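Local coordinates for ABC transporter, solute-binding protein (Staphylococcus aureus, PDB 6LKK) that binds glucose 6-phosphate as the extracellular solute-binding sensor of a two-component signalling system, at residues 4-9 / 44-49. Sequence-based numbering, arbitrary orientation.
With G6P (6-O-phosphono-alpha-D-glucopyranose), chain B.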
ATOM      1  N   THR A   4      -0.676  20.604  -2.224  1.00 25.28           N
ATOM      2  CA  THR A   4      -0.248  19.475  -3.039  1.00 24.60           C
ATOM      3  C   THR A   4       0.003  18.257  -2.159  1.00 22.72           C
ATOM      4  O   THR A   4       0.730  18.339  -1.163  1.00 22.45           O
ATOM      5  CB  THR A   4       1.010  19.826  -3.833  1.00 30.75           C
ATOM      6  OG1 THR A   4       0.714  20.897  -4.739  1.00 35.41           O
ATOM      7  CG2 THR A   4       1.510  18.624  -4.627  1.00 29.30           C
ATOM      8  N   VAL A   5      -0.594  17.132  -2.542  1.00 21.02           N
ATOM      9  CA  VAL A   5      -0.441  15.860  -1.848  1.00 19.97           C
ATOM     10  C   VAL A   5       0.334  14.916  -2.757  1.00 20.23           C
ATOM     11  O   VAL A   5      -0.022  14.746  -3.928  1.00 22.48           O
ATOM     12  CB  VAL A   5      -1.812  15.261  -1.477  1.00 20.65           C
ATOM     13  CG1 VAL A   5      -1.658  13.886  -0.827  1.00 19.36           C
ATOM     14  CG2 VAL A   5      -2.584  16.206  -0.562  1.00 21.46           C
ATOM     15  N   TYR A   6       1.395  14.311  -2.224  1.00 19.13           N
ATOM     16  CA  TYR A   6       2.055  13.190  -2.886  1.00 20.02           C
ATOM     17  C   TYR A   6       1.366  11.905  -2.448  1.00 18.58           C
ATOM     18  O   TYR A   6       1.138  11.701  -1.253  1.00 19.96           O
ATOM     19  CB  TYR A   6       3.538  13.101  -2.522  1.00 19.67           C
ATOM     20  CG  TYR A   6       4.370  14.344  -2.741  1.00 21.49           C
ATOM     21  CD1 TYR A   6       4.422  15.347  -1.783  1.00 22.99           C
ATOM     22  CD2 TYR A   6       5.147  14.490  -3.883  1.00 23.34           C
ATOM     23  CE1 TYR A   6       5.204  16.476  -1.969  1.00 24.55           C
ATOM     24  CE2 TYR A   6       5.930  15.615  -4.079  1.00 24.84           C
ATOM     25  CZ  TYR A   6       5.953  16.603  -3.118  1.00 29.22           C
ATOM     26  OH  TYR A   6       6.731  17.722  -3.308  1.00 28.00           O
ATOM     27  N   SER A   7       1.038  11.036  -3.404  1.00 18.66           N
ATOM     28  CA  SER A   7       0.422   9.778  -2.998  1.00 18.99           C
ATOM     29  C   SER A   7       0.595   8.669  -4.028  1.00 18.67           C
ATOM     30  O   SER A   7       0.334   8.881  -5.220  1.00 18.38           O
ATOM     31  CB  SER A   7      -1.069   9.974  -2.732  1.00 18.81           C
ATOM     32  OG  SER A   7      -1.655   8.752  -2.319  1.00 18.20           O
ATOM     33  N   PRO A   8       1.016   7.469  -3.611  1.00 17.45           N
ATOM     34  CA  PRO A   8       0.976   6.316  -4.521  1.00 17.84           C
ATOM     35  C   PRO A   8      -0.404   5.701  -4.678  1.00 17.66           C
ATOM     36  O   PRO A   8      -0.560   4.783  -5.496  1.00 17.83           O
ATOM     37  CB  PRO A   8       1.942   5.323  -3.860  1.00 16.69           C
ATOM     38  CG  PRO A   8       1.831   5.636  -2.411  1.00 16.49           C
ATOM     39  CD  PRO A   8       1.668   7.129  -2.334  1.00 18.09           C
ATOM     40  N   TYR A   9      -1.400   6.154  -3.918  1.00 18.90           N
ATOM     41  CA  TYR A   9      -2.748   5.628  -4.074  1.00 16.34           C
ATOM     42  C   TYR A   9      -3.275   5.921  -5.472  1.00 18.88           C
ATOM     43  O   TYR A   9      -2.879   6.893  -6.120  1.00 19.69           O
ATOM     44  CB  TYR A   9      -3.710   6.242  -3.055  1.00 16.86           C
ATOM     45  CG  TYR A   9      -3.528   5.781  -1.628  1.00 16.54           C
ATOM     46  CD1 TYR A   9      -3.641   4.442  -1.290  1.00 17.70           C
ATOM     47  CD2 TYR A   9      -3.286   6.694  -0.613  1.00 18.26           C
ATOM     48  CE1 TYR A   9      -3.486   4.021   0.018  1.00 15.91           C
ATOM     49  CE2 TYR A   9      -3.133   6.285   0.694  1.00 18.28           C
ATOM     50  CZ  TYR A   9      -3.234   4.951   1.006  1.00 16.96           C
ATOM     51  OH  TYR A   9      -3.083   4.540   2.309  1.00 18.87           O
ATOM     52  N   HIS A  44      12.777  14.262  -2.773  1.00 28.73           N
ATOM     53  CA  HIS A  44      14.078  14.558  -2.182  1.00 30.55           C
ATOM     54  C   HIS A  44      14.866  15.538  -3.041  1.00 36.57           C
ATOM     55  O   HIS A  44      15.471  16.484  -2.522  1.00 35.95           O
ATOM     56  CB  HIS A  44      14.860  13.258  -1.992  1.00 33.73           C
ATOM     57  CG  HIS A  44      16.200  13.443  -1.351  1.00 35.72           C
ATOM     58  ND1 HIS A  44      16.352  13.908  -0.063  1.00 38.01           N
ATOM     59  CD2 HIS A  44      17.451  13.210  -1.816  1.00 40.23           C
ATOM     60  CE1 HIS A  44      17.637  13.959   0.236  1.00 43.76           C
ATOM     61  NE2 HIS A  44      18.326  13.542  -0.810  1.00 36.21           N
ATOM     62  N   ASN A  45      14.876  15.328  -4.357  1.00 37.22           N
ATOM     63  CA  ASN A  45      15.589  16.225  -5.257  1.00 37.67           C
ATOM     64  C   ASN A  45      14.799  17.484  -5.576  1.00 38.19           C
ATOM     65  O   ASN A  45      15.378  18.453  -6.077  1.00 35.65           O
ATOM     66  CB  ASN A  45      15.928  15.501  -6.560  1.00 33.65           C
ATOM     67  CG  ASN A  45      16.860  14.331  -6.349  1.00 42.28           C
ATOM     68  OD1 ASN A  45      17.768  14.386  -5.520  1.00 44.96           O
ATOM     69  ND2 ASN A  45      16.637  13.258  -7.097  1.00 47.72           N
ATOM     70  N   GLU A  46      13.499  17.492  -5.296  1.00 36.85           N
ATOM     71  CA  GLU A  46      12.679  18.655  -5.600  1.00 31.58           C
ATOM     72  C   GLU A  46      13.180  19.865  -4.824  1.00 37.31           C
ATOM     73  O   GLU A  46      13.567  19.756  -3.656  1.00 32.35           O
ATOM     74  CB  GLU A  46      11.218  18.368  -5.249  1.00 35.98           C
ATOM     75  CG  GLU A  46      10.227  19.364  -5.804  1.00 36.21           C
ATOM     76  CD  GLU A  46       8.799  18.916  -5.579  1.00 37.20           C
ATOM     77  OE1 GLU A  46       8.609  17.852  -4.950  1.00 31.88           O
ATOM     78  OE2 GLU A  46       7.867  19.618  -6.026  1.00 36.39           O
ATOM     79  N   ASP A  47      13.173  21.027  -5.477  1.00 43.57           N
ATOM     80  CA  ASP A  47      13.614  22.240  -4.803  1.00 43.67           C
ATOM     81  C   ASP A  47      12.720  22.528  -3.604  1.00 40.35           C
ATOM     82  O   ASP A  47      11.497  22.374  -3.659  1.00 37.78           O
ATOM     83  CB  ASP A  47      13.621  23.430  -5.762  1.00 45.82           C
ATOM     84  CG  ASP A  47      14.140  24.693  -5.107  1.00 59.23           C
ATOM     85  OD1 ASP A  47      15.317  24.699  -4.677  1.00 63.41           O
ATOM     86  OD2 ASP A  47      13.377  25.679  -5.009  1.00 65.28           O
ATOM     87  N   PHE A  48      13.358  22.957  -2.516  1.00 39.01           N
ATOM     88  CA  PHE A  48      12.696  23.121  -1.227  1.00 37.96           C
ATOM     89  C   PHE A  48      11.498  24.069  -1.300  1.00 40.89           C
ATOM     90  O   PHE A  48      10.525  23.895  -0.555  1.00 41.17           O
ATOM     91  CB  PHE A  48      13.751  23.602  -0.230  1.00 38.62           C
ATOM     92  CG  PHE A  48      13.230  23.933   1.126  1.00 39.08           C
ATOM     93  CD1 PHE A  48      12.988  22.937   2.057  1.00 40.60           C
ATOM     94  CD2 PHE A  48      13.044  25.254   1.493  1.00 40.25           C
ATOM     95  CE1 PHE A  48      12.531  23.259   3.318  1.00 43.18           C
ATOM     96  CE2 PHE A  48      12.598  25.576   2.750  1.00 45.70           C
ATOM     97  CZ  PHE A  48      12.336  24.580   3.665  1.00 43.86           C
ATOM     98  N   SER A  49      11.531  25.057  -2.199  1.00 40.17           N
ATOM     99  CA  SER A  49      10.443  26.024  -2.319  1.00 37.26           C
ATOM    100  C   SER A  49       9.300  25.552  -3.213  1.00 40.36           C
ATOM    101  O   SER A  49       8.231  26.174  -3.197  1.00 44.90           O
ATOM    102  CB  SER A  49      10.983  27.351  -2.860  1.00 42.43           C
ATOM    103  OG  SER A  49      11.497  27.194  -4.171  1.00 46.61           O
TER
HETATM  104  C1  G6P B 401       1.044  -0.335  -1.268  1.00 34.23           C
HETATM  105  C2  G6P B 401       0.402   0.534  -0.159  1.00 19.60           C
HETATM  106  C3  G6P B 401      -0.484   1.616  -0.654  1.00 16.31           C
HETATM  107  C4  G6P B 401       0.030   2.196  -1.895  1.00 21.05           C
HETATM  108  C5  G6P B 401      -0.051   1.153  -3.004  1.00 17.44           C
HETATM  109  C6  G6P B 401       0.602   1.660  -4.250  1.00 18.51           C
HETATM  110  O1  G6P B 401       0.824  -1.688  -1.004  1.00 20.78           O
HETATM  111  O2  G6P B 401      -0.353  -0.296   0.740  1.00 20.56           O
HETATM  112  O3  G6P B 401      -0.556   2.685   0.387  1.00 18.79           O
HETATM  113  O4  G6P B 401      -0.768   3.341  -2.285  1.00 19.42           O
HETATM  114  O5  G6P B 401       0.611  -0.117  -2.650  1.00 20.33           O
HETATM  115  O6  G6P B 401       1.944   1.979  -3.960  1.00 16.32           O
HETATM  116  P   G6P B 401       3.178   1.379  -4.947  1.00 16.74           P
HETATM  117  O1P G6P B 401       4.487   1.984  -4.472  1.00 19.19           O
HETATM  118  O2P G6P B 401       2.918   1.776  -6.413  1.00 17.54           O
HETATM  119  O3P G6P B 401       3.235  -0.100  -4.824  1.00 16.90           O
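Tyr6 and Glu46 meet through a single very short hydrogen bond, 2.5 Å from Tyr6 OH to Glu46 OE1. The hydroxyl is the donor. OE1 sits at the edge of the phenol ring, in its plane, and the carboxylate is turned 82° from that plane. Glu46 reaches in from the opposite direction on an extended chain, with CG anti to the backbone N (chi1 -167°). Its other oxygen, OE2, stays 3.5 Å from Tyr6 OH. The tyrosine side is buried: Leu43, Arg51 and Phe55 touch its side chain. Tyr6 OH is held twice, because it also bonds to the backbone N of Gly52.

The segments lie in a lobe of a periplasmic-binding-protein-type fold. Strand 2-7 is flanked by the parallel strands 28-33 and 54-56, and Glu46 is the first residue beyond helix 36-45. The bond thus links an inner strand to the loop after that helix. The Glu46 side is looser. Glu46 is partly exposed, and the loop after it, Asp47 to Ser49, is exposed; there Ser49 OG bonds to Asp47 OD2 at 2.6 Å. Farther along the chain from Tyr6, Pro8 and Tyr9 join the glucose 6-phosphate pocket: Pro8 CB lies 3.3 Å from G6P O6 and Tyr9 CD1 3.2 Å from G6P O4.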